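Local coordinates for protein muconate lactonizing enzyme (Corynebacterium glutamicum, PDB 3I4K) that is a magnesium-binding member of the enolase superfamily, pairing an N-terminal alpha/beta capping domain with a C-terminal TIM-barrel-like domain, at residues 203-207 and 208-212; 322-325 and 326-330; 145-149 and 150-154; 62-66 and 67-71. All blocks are in the same frame, centred on the assembly; numbering follows the deposited sequence.

Contact 1 (203-207 and 208-212); sequences ARWDR and RTALH
W205 lays its indole against the methyl of T209, and CG2 stands over one face, 4.0 Å from the centroid of the five-membered ring of W205, a CH-pi contact. Threonine suits this spot because its two branches do different work: CG2 serves the tryptophan, while OG1 donates to D206 OD1 over 2.6 Å. The same OD1 accepts T209 N at 2.7 Å. The amide comes in nearly in line with the C-O bond, whereas the hydroxyl approaches from above the carboxylate plane, so two donors fix the rotation of the group. With CG between its own N and carbonyl carbon (chi1 59°), D206 folds back over the amides of the first turn. Its OD2 takes a proton from water 1, which in turn accepts from R208 NE. Farther along, L211 CD1 rests on one face of the R207 guanidinium, 3.6 Å from R207 NE; the extended arginine reaches T236 OG1 with NH1. Backbone bonds from A210 N to D206 O and from L211 N to R207 O begin the helix. This is an aspartate N-cap with its capping bond, opening helix 207-219 after strand 196-200 of the beta/alpha barrel.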
loop_
_atom_site.group_PDB
_atom_site.type_symbol
_atom_site.label_atom_id
_atom_site.label_comp_id
_atom_site.label_asym_id
_atom_site.label_seq_id
_atom_site.Cartn_x
_atom_site.Cartn_y
_atom_site.Cartn_z
ATOM N N ALA A 203 7.526 25.470 -6.994
ATOM C CA ALA A 203 6.798 25.735 -8.228
ATOM C C ALA A 203 6.687 27.200 -8.616
ATOM O O ALA A 203 5.836 27.545 -9.430
ATOM C CB ALA A 203 5.393 25.135 -8.138
ATOM N N ARG A 204 7.541 28.055 -8.064
ATOM C CA ARG A 204 7.456 29.480 -8.378
ATOM C C ARG A 204 8.327 30.020 -9.521
ATOM O O ARG A 204 8.448 31.230 -9.699
ATOM C CB ARG A 204 7.650 30.309 -7.095
ATOM C CG ARG A 204 6.509 30.109 -6.077
ATOM C CD ARG A 204 5.158 30.148 -6.780
ATOM N NE ARG A 204 4.008 30.446 -5.926
ATOM C CZ ARG A 204 3.473 29.621 -5.029
ATOM N NH1 ARG A 204 3.981 28.410 -4.831
ATOM N NH2 ARG A 204 2.399 30.005 -4.350
ATOM N N TRP A 205 8.938 29.135 -10.298
ATOM C CA TRP A 205 9.707 29.573 -11.468
ATOM C C TRP A 205 8.924 29.039 -12.656
ATOM O O TRP A 205 8.337 27.958 -12.556
ATOM C CB TRP A 205 11.107 28.950 -11.502
ATOM C CG TRP A 205 12.181 29.796 -10.907
ATOM C CD1 TRP A 205 12.021 30.903 -10.103
ATOM C CD2 TRP A 205 13.587 29.593 -11.034
ATOM N NE1 TRP A 205 13.249 31.390 -9.726
ATOM C CE2 TRP A 205 14.227 30.606 -10.283
ATOM C CE3 TRP A 205 14.374 28.651 -11.707
ATOM C CZ2 TRP A 205 15.617 30.699 -10.189
ATOM C CZ3 TRP A 205 15.755 28.744 -11.613
ATOM C CH2 TRP A 205 16.363 29.762 -10.859
ATOM N N ASP A 206 8.888 29.779 -13.764
ATOM C CA ASP A 206 8.185 29.263 -14.927
ATOM C C ASP A 206 9.145 28.349 -15.673
ATOM O O ASP A 206 10.339 28.316 -15.371
ATOM C CB ASP A 206 7.636 30.385 -15.844
ATOM C CG ASP A 206 8.712 31.323 -16.391
ATOM O OD1 ASP A 206 9.893 30.949 -16.469
ATOM O OD2 ASP A 206 8.350 32.456 -16.779
ATOM N N ARG A 207 8.624 27.583 -16.622
ATOM C CA ARG A 207 9.446 26.656 -17.380
ATOM C C ARG A 207 10.655 27.310 -18.019
ATOM O O ARG A 207 11.772 26.825 -17.867
ATOM C CB ARG A 207 8.606 25.971 -18.461
ATOM C CG ARG A 207 9.407 25.129 -19.431
ATOM C CD ARG A 207 8.573 24.830 -20.677
ATOM N NE ARG A 207 9.360 24.224 -21.749
ATOM C CZ ARG A 207 9.545 22.915 -21.858
ATOM N NH1 ARG A 207 8.996 22.112 -20.964
ATOM N NH2 ARG A 207 10.252 22.406 -22.857
ATOM N N ARG A 208 10.449 28.414 -18.736
ATOM C CA ARG A 208 11.578 29.063 -19.394
ATOM C C ARG A 208 12.672 29.462 -18.417
ATOM O O ARG A 208 13.858 29.258 -18.680
ATOM C CB ARG A 208 11.137 30.301 -20.174
ATOM C CG ARG A 208 12.234 30.836 -21.087
ATOM C CD ARG A 208 12.114 32.340 -21.290
ATOM N NE ARG A 208 12.348 33.085 -20.057
ATOM C CZ ARG A 208 13.549 33.368 -19.555
ATOM N NH1 ARG A 208 14.652 32.973 -20.180
ATOM N NH2 ARG A 208 13.645 34.050 -18.417
ATOM N N THR A 209 12.279 30.036 -17.289
ATOM C CA THR A 209 13.256 30.456 -16.292
ATOM C C THR A 209 14.021 29.274 -15.702
ATOM O O THR A 209 15.224 29.365 -15.465
ATOM C CB THR A 209 12.584 31.244 -15.136
ATOM O OG1 THR A 209 11.918 32.402 -15.666
ATOM C CG2 THR A 209 13.626 31.696 -14.128
ATOM N N ALA A 210 13.330 28.162 -15.462
ATOM C CA ALA A 210 13.994 26.992 -14.895
ATOM C C ALA A 210 15.018 26.411 -15.865
ATOM O O ALA A 210 16.143 26.116 -15.483
ATOM C CB ALA A 210 12.962 25.928 -14.516
ATOM N N LEU A 211 14.625 26.268 -17.123
ATOM C CA LEU A 211 15.500 25.708 -18.153
ATOM C C LEU A 211 16.717 26.581 -18.432
ATOM O O LEU A 211 17.764 26.089 -18.860
ATOM C CB LEU A 211 14.709 25.491 -19.445
ATOM C CG LEU A 211 13.595 24.441 -19.309
ATOM C CD1 LEU A 211 12.700 24.457 -20.529
ATOM C CD2 LEU A 211 14.213 23.059 -19.109
ATOM N N HIS A 212 16.586 27.875 -18.182
ATOM C CA HIS A 212 17.693 28.790 -18.416
ATOM C C HIS A 212 18.722 28.807 -17.283
ATOM O O HIS A 212 19.918 28.709 -17.527
ATOM C CB HIS A 212 17.147 30.204 -18.657
ATOM C CG HIS A 212 18.200 31.217 -18.976
ATOM N ND1 HIS A 212 19.045 31.741 -18.021
ATOM C CD2 HIS A 212 18.551 31.796 -20.148
ATOM C CE1 HIS A 212 19.871 32.601 -18.591
ATOM N NE2 HIS A 212 19.593 32.652 -19.882
HETATM O O HOH W 1 10.277 33.833 -18.607
#

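Contact 2 (322-325 and 326-330); sequences KAIS and YGTEL
No hydrogen bond crosses between I324-S325 and Y326-G327, although the chain turns a sharp corner here. An inverse gamma turn is centred on I324, and the chain then swings round at Y326 into G327, whose positive phi of 60° suits a residue without a side chain. Across the corner the side-chain contact is light: a methyl of I324 lies against a backbone carbonyl. This is CG2, the branch anti to the backbone N; I324 CG2 comes within 3.7 Å of G327 O and lies at the margin of contact, 4.4 Å from T328 CG2. The ring of Y326 takes no part in this: with CG anti to its N (chi1 -169°), it is carried off to meet the ring of H300, their planes at about 55°. The backbone polar groups find partners on neighbouring strands. Y326 O accepts from H300 ND1, G327 pairs its backbone with G301, and T328 bonds through backbone and OG1 to D139, which places this short strand between 298-301 and 137-144, where it closes the barrel. Beyond the corner, T328 OG1 also receives a weak but straight bond from L330 N, 3.3 Å long with an N-H...O angle of 172°. The chemistry implies that the corner keeps its form less through bonds of its own than through backbone torsions, the light van der Waals contact of I324, and hydrogen bonds to the flanking barrel strands.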
loop_
_atom_site.group_PDB
_atom_site.type_symbol
_atom_site.label_atom_id
_atom_site.label_comp_id
_atom_site.label_asym_id
_atom_site.label_seq_id
_atom_site.Cartn_x
_atom_site.Cartn_y
_atom_site.Cartn_z
ATOM N N LYS A 322 9.949 0.558 3.625
ATOM C CA LYS A 322 11.234 0.320 2.986
ATOM C C LYS A 322 11.456 1.234 1.781
ATOM O O LYS A 322 12.593 1.624 1.486
ATOM C CB LYS A 322 11.309 -1.143 2.548
ATOM C CG LYS A 322 12.696 -1.746 2.549
ATOM C CD LYS A 322 13.545 -1.240 1.425
ATOM C CE LYS A 322 14.927 -1.871 1.483
ATOM N NZ LYS A 322 15.601 -1.574 2.768
ATOM N N ALA A 323 10.373 1.566 1.090
ATOM C CA ALA A 323 10.436 2.417 -0.097
ATOM C C ALA A 323 10.877 3.859 0.208
ATOM O O ALA A 323 11.120 4.633 -0.720
ATOM C CB ALA A 323 9.094 2.408 -0.817
ATOM N N ILE A 324 10.943 4.233 1.493
ATOM C CA ILE A 324 11.450 5.566 1.848
ATOM C C ILE A 324 12.918 5.224 1.741
ATOM O O ILE A 324 13.547 4.774 2.697
ATOM C CB ILE A 324 11.144 5.980 3.290
ATOM C CG1 ILE A 324 9.653 6.252 3.461
ATOM C CG2 ILE A 324 11.966 7.240 3.642
ATOM C CD1 ILE A 324 9.158 7.497 2.725
ATOM N N SER A 325 13.436 5.414 0.543
ATOM C CA SER A 325 14.801 5.065 0.185
ATOM C C SER A 325 15.758 6.227 -0.025
ATOM O O SER A 325 16.902 6.019 -0.448
ATOM C CB SER A 325 14.725 4.268 -1.106
ATOM O OG SER A 325 13.879 4.983 -1.998
ATOM N N TYR A 326 15.303 7.441 0.266
ATOM C CA TYR A 326 16.127 8.618 0.067
ATOM C C TYR A 326 16.190 9.518 1.305
ATOM O O TYR A 326 16.119 10.744 1.200
ATOM C CB TYR A 326 15.588 9.398 -1.137
ATOM C CG TYR A 326 16.494 10.503 -1.615
ATOM C CD1 TYR A 326 17.813 10.237 -1.965
ATOM C CD2 TYR A 326 16.032 11.816 -1.716
ATOM C CE1 TYR A 326 18.650 11.244 -2.403
ATOM C CE2 TYR A 326 16.863 12.833 -2.154
ATOM C CZ TYR A 326 18.172 12.539 -2.500
ATOM O OH TYR A 326 18.993 13.537 -2.968
ATOM N N GLY A 327 16.340 8.910 2.474
ATOM C CA GLY A 327 16.403 9.690 3.688
ATOM C C GLY A 327 15.141 10.511 3.889
ATOM O O GLY A 327 14.110 10.239 3.268
ATOM N N THR A 328 15.228 11.527 4.751
ATOM C CA THR A 328 14.090 12.388 5.061
ATOM C C THR A 328 14.563 13.825 5.321
ATOM O O THR A 328 15.747 14.135 5.211
ATOM C CB THR A 328 13.387 11.938 6.359
ATOM O OG1 THR A 328 14.155 12.399 7.484
ATOM C CG2 THR A 328 13.283 10.408 6.436
ATOM N N GLU A 329 13.611 14.683 5.664
ATOM C CA GLU A 329 13.872 16.080 6.013
ATOM C C GLU A 329 12.908 16.366 7.160
ATOM O O GLU A 329 12.330 17.447 7.255
ATOM C CB GLU A 329 13.577 17.022 4.836
ATOM C CG GLU A 329 12.231 16.787 4.168
ATOM C CD GLU A 329 11.795 17.935 3.268
ATOM O OE1 GLU A 329 12.665 18.668 2.750
ATOM O OE2 GLU A 329 10.569 18.091 3.075
ATOM N N LEU A 330 12.734 15.373 8.026
ATOM C CA LEU A 330 11.818 15.489 9.158
ATOM C C LEU A 330 12.489 16.196 10.333
ATOM O O LEU A 330 12.790 15.581 11.359
ATOM C CB LEU A 330 11.328 14.095 9.568
ATOM C CG LEU A 330 10.451 13.401 8.521
ATOM C CD1 LEU A 330 10.122 11.989 8.974
ATOM C CD2 LEU A 330 9.168 14.198 8.312
#

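Contact 3 (145-149 and 150-154); sequences GVLPL and DVAVA
The backbone runs extended through L147 and P148 and drops into helical torsions at L149, where helix 149-163 starts. This is the junction between barrel strand 137-144 and helix 149-163, with P148 at the N-cap position. Proline is at home here: it has no amide hydrogen to offer, none is needed ahead of the first turn, and its ring holds phi near the value the junction uses. Its carbonyl does the helix's work, for P148 O accepts from A152 N at 2.9 Å, with an N-H...O angle of 166°. The next bond, from V153 N to L149 O, is 3.0 Å long, its donor tilted 22° out of the carbonyl plane. Among the side chains, V151 makes two contacts with its two methyls. Its CG1 meets L147 CD2 at 3.8 Å, the two side chains crossing at about a right angle, while CG2 lies alongside the proline ring, 3.8 Å from P148 CD. L147 also sets its CB beside that of A152, a small residue that lets the helix sit close both to this leucine and to L187 of helix 177-189. L149 packs against E186 and L187 of that same helix, and L147 O accepts from R183 NH1 there. Within helix 149-163, L149 runs side by side with V153, pointing the same way, and its CD1 touches V153 CG2 at 3.8 Å.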
loop_
_atom_site.group_PDB
_atom_site.type_symbol
_atom_site.label_atom_id
_atom_site.label_comp_id
_atom_site.label_asym_id
_atom_site.label_seq_id
_atom_site.Cartn_x
_atom_site.Cartn_y
_atom_site.Cartn_z
ATOM N N GLY A 145 15.403 28.209 4.812
ATOM C CA GLY A 145 14.449 29.047 4.109
ATOM C C GLY A 145 15.306 29.981 3.270
ATOM O O GLY A 145 16.534 29.873 3.314
ATOM N N VAL A 146 14.698 30.885 2.504
ATOM C CA VAL A 146 15.488 31.797 1.689
ATOM C C VAL A 146 16.300 32.691 2.630
ATOM O O VAL A 146 15.744 33.371 3.487
ATOM C CB VAL A 146 14.584 32.645 0.754
ATOM C CG1 VAL A 146 13.501 33.339 1.557
ATOM C CG2 VAL A 146 15.428 33.662 -0.011
ATOM N N LEU A 147 17.622 32.651 2.479
ATOM C CA LEU A 147 18.539 33.420 3.325
ATOM C C LEU A 147 19.663 34.011 2.498
ATOM O O LEU A 147 20.034 33.463 1.465
ATOM C CB LEU A 147 19.200 32.512 4.372
ATOM C CG LEU A 147 18.400 31.778 5.442
ATOM C CD1 LEU A 147 19.163 30.535 5.879
ATOM C CD2 LEU A 147 18.154 32.707 6.617
ATOM N N PRO A 148 20.241 35.131 2.960
ATOM C CA PRO A 148 21.344 35.760 2.226
ATOM C C PRO A 148 22.526 34.790 2.202
ATOM O O PRO A 148 22.658 33.953 3.096
ATOM C CB PRO A 148 21.634 37.017 3.051
ATOM C CG PRO A 148 20.285 37.346 3.649
ATOM C CD PRO A 148 19.782 35.988 4.071
ATOM N N LEU A 149 23.383 34.907 1.194
ATOM C CA LEU A 149 24.534 34.020 1.054
ATOM C C LEU A 149 25.346 33.749 2.318
ATOM O O LEU A 149 25.620 32.590 2.655
ATOM C CB LEU A 149 25.489 34.552 -0.016
ATOM C CG LEU A 149 26.808 33.774 -0.096
ATOM C CD1 LEU A 149 26.534 32.330 -0.473
ATOM C CD2 LEU A 149 27.729 34.424 -1.115
ATOM N N ASP A 150 25.748 34.818 2.999
ATOM C CA ASP A 150 26.555 34.712 4.209
ATOM C C ASP A 150 25.823 34.009 5.348
ATOM O O ASP A 150 26.399 33.178 6.046
ATOM C CB ASP A 150 26.997 36.114 4.660
ATOM C CG ASP A 150 27.830 36.833 3.611
ATOM O OD1 ASP A 150 27.375 36.940 2.449
ATOM O OD2 ASP A 150 28.937 37.302 3.947
ATOM N N VAL A 151 24.557 34.362 5.540
ATOM C CA VAL A 151 23.752 33.757 6.594
ATOM C C VAL A 151 23.593 32.254 6.340
ATOM O O VAL A 151 23.701 31.441 7.257
ATOM C CB VAL A 151 22.351 34.402 6.654
ATOM C CG1 VAL A 151 21.555 33.810 7.801
ATOM C CG2 VAL A 151 22.478 35.903 6.809
ATOM N N ALA A 152 23.339 31.897 5.084
ATOM C CA ALA A 152 23.159 30.497 4.703
ATOM C C ALA A 152 24.416 29.671 4.976
ATOM O O ALA A 152 24.352 28.636 5.653
ATOM C CB ALA A 152 22.785 30.408 3.237
ATOM N N VAL A 153 25.551 30.126 4.447
ATOM C CA VAL A 153 26.813 29.426 4.643
ATOM C C VAL A 153 27.099 29.270 6.131
ATOM O O VAL A 153 27.622 28.247 6.574
ATOM C CB VAL A 153 27.991 30.189 4.013
ATOM C CG1 VAL A 153 29.286 29.438 4.274
ATOM C CG2 VAL A 153 27.766 30.360 2.519
ATOM N N ALA A 154 26.757 30.297 6.898
ATOM C CA ALA A 154 26.975 30.273 8.336
ATOM C C ALA A 154 26.095 29.213 8.990
ATOM O O ALA A 154 26.556 28.445 9.840
ATOM C CB ALA A 154 26.670 31.649 8.933
#

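Contact 4 (62-66 and 67-71); sequences GGESV and ETMKA
S65 OG works in both directions: it donates to E67 OE1 at 2.8 Å and accepts from T68 N at 3.3 Å, the latter bond nearly straight at 168°. A serine can cap helix 66-81 in this way because its hydroxyl is so short: a chi1 of 70° brings OG within bonding distance of the amide of T68. The chain of E67 is bent at chi2 (82°), which folds the carboxylate back to the cap; the hydroxyl meets OE1 on its anti side, a little out of the carboxylate plane, while OE2 forms a salt bridge with R374. Behind the cap, S65 O takes M69 N at 2.6 Å, and K70 N to V66 O continues the helical bonding. M69 is modelled as selenomethionine; its chain, bent at its last torsion, brings CE to 3.4 Å from V66 N. E64 serves with two parts. Its methylene CG packs crosswise on the methyl of T68, with CG and T68 CG2 3.9 Å apart, and its extended chain carries the carboxylate past M69 CG to the amides of Y105 and A106. Such acceptance would favour a charged carboxylate. Glutamate is long enough to join the start of helix 66-81 to that of helix 104-121. Helix 66-81 thus lies against the antiparallel sheet of the N-terminal domain: V66 packs on I15 of strand 8-25 and H35 of strand 30-43, and M69 touches L37 of strand 30-43 and Y105 and A106 of helix 104-121.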
loop_
_atom_site.group_PDB
_atom_site.type_symbol
_atom_site.label_atom_id
_atom_site.label_comp_id
_atom_site.label_asym_id
_atom_site.label_seq_id
_atom_site.Cartn_x
_atom_site.Cartn_y
_atom_site.Cartn_z
ATOM N N GLY A 62 -0.652 25.138 -1.158
ATOM C CA GLY A 62 -1.603 24.366 -1.936
ATOM C C GLY A 62 -3.072 24.703 -1.829
ATOM O O GLY A 62 -3.905 23.978 -2.376
ATOM N N GLY A 63 -3.416 25.776 -1.122
ATOM C CA GLY A 63 -4.822 26.142 -1.022
ATOM C C GLY A 63 -5.539 25.766 0.257
ATOM O O GLY A 63 -6.683 26.177 0.482
ATOM N N GLU A 64 -4.887 24.970 1.095
ATOM C CA GLU A 64 -5.486 24.589 2.363
ATOM C C GLU A 64 -4.763 25.309 3.480
ATOM O O GLU A 64 -3.563 25.562 3.386
ATOM C CB GLU A 64 -5.376 23.085 2.592
ATOM C CG GLU A 64 -6.467 22.291 1.911
ATOM C CD GLU A 64 -6.412 20.832 2.289
ATOM O OE1 GLU A 64 -5.806 20.032 1.527
ATOM O OE2 GLU A 64 -6.970 20.499 3.363
ATOM N N SER A 65 -5.497 25.645 4.535
ATOM C CA SER A 65 -4.890 26.314 5.676
ATOM C C SER A 65 -5.527 25.824 6.966
ATOM O O SER A 65 -6.603 25.207 6.961
ATOM C CB SER A 65 -5.062 27.832 5.578
ATOM O OG SER A 65 -6.416 28.191 5.780
ATOM N N VAL A 66 -4.856 26.105 8.073
ATOM C CA VAL A 66 -5.361 25.711 9.371
ATOM C C VAL A 66 -6.842 26.093 9.494
ATOM O O VAL A 66 -7.640 25.308 10.002
ATOM C CB VAL A 66 -4.515 26.360 10.495
ATOM C CG1 VAL A 66 -4.328 27.852 10.226
ATOM C CG2 VAL A 66 -5.184 26.148 11.828
ATOM N N GLU A 67 -7.216 27.280 9.006
ATOM C CA GLU A 67 -8.614 27.724 9.065
ATOM C C GLU A 67 -9.489 26.826 8.191
ATOM O O GLU A 67 -10.561 26.371 8.604
ATOM C CB GLU A 67 -8.764 29.174 8.576
ATOM C CG GLU A 67 -8.039 30.247 9.385
ATOM C CD GLU A 67 -6.580 30.365 9.025
ATOM O OE1 GLU A 67 -6.247 30.092 7.853
ATOM O OE2 GLU A 67 -5.766 30.743 9.901
ATOM N N THR A 68 -9.021 26.591 6.971
ATOM C CA THR A 68 -9.719 25.752 6.006
ATOM C C THR A 68 -9.883 24.334 6.516
ATOM O O THR A 68 -10.926 23.716 6.327
ATOM C CB THR A 68 -8.942 25.719 4.667
ATOM O OG1 THR A 68 -9.532 26.658 3.762
ATOM C CG2 THR A 68 -8.925 24.330 4.068
HETATM N N MSE A 69 -8.846 23.816 7.155
HETATM C CA MSE A 69 -8.896 22.451 7.662
HETATM C C MSE A 69 -9.820 22.281 8.866
HETATM O O MSE A 69 -10.474 21.243 9.018
HETATM C CB MSE A 69 -7.484 21.976 7.992
HETATM C CG MSE A 69 -6.609 21.817 6.746
HETATM SE SE MSE A 69 -4.794 21.254 7.124
HETATM C CE MSE A 69 -3.934 22.966 7.307
ATOM N N LYS A 70 -9.893 23.300 9.714
ATOM C CA LYS A 70 -10.756 23.209 10.882
ATOM C C LYS A 70 -12.214 23.234 10.434
ATOM O O LYS A 70 -13.043 22.495 10.957
ATOM C CB LYS A 70 -10.468 24.359 11.855
ATOM C CG LYS A 70 -11.252 24.271 13.166
ATOM C CD LYS A 70 -10.757 25.291 14.187
ATOM C CE LYS A 70 -11.666 25.342 15.405
ATOM N NZ LYS A 70 -11.815 24.005 16.056
ATOM N N ALA A 71 -12.531 24.067 9.450
ATOM C CA ALA A 71 -13.904 24.133 8.969
ATOM C C ALA A 71 -14.314 22.778 8.392
ATOM O O ALA A 71 -15.447 22.320 8.587
ATOM C CB ALA A 71 -14.040 25.227 7.919
#

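Along the chain the order is contact 4, contact 3, contact 1, contact 2. Contact 4 belongs to the N-terminal domain, beside its antiparallel sheet, its centre about 27 to 30 Å from the others; the other three belong to the barrel. Contacts 3 and 1 begin helices that follow barrel strands 137-144 and 196-200, their centres about 22 Å apart, with helix 177-189 touching both. Contact 2 forms the corner leading into the strand that completes the barrel, about 27 Å from contact 1 and 25 Å from contact 3, centre to centre. The two domains thus share the contacts, and the barrel holds the magnesium (D200, E226, D251), about 12 Å from the side chain of Y326.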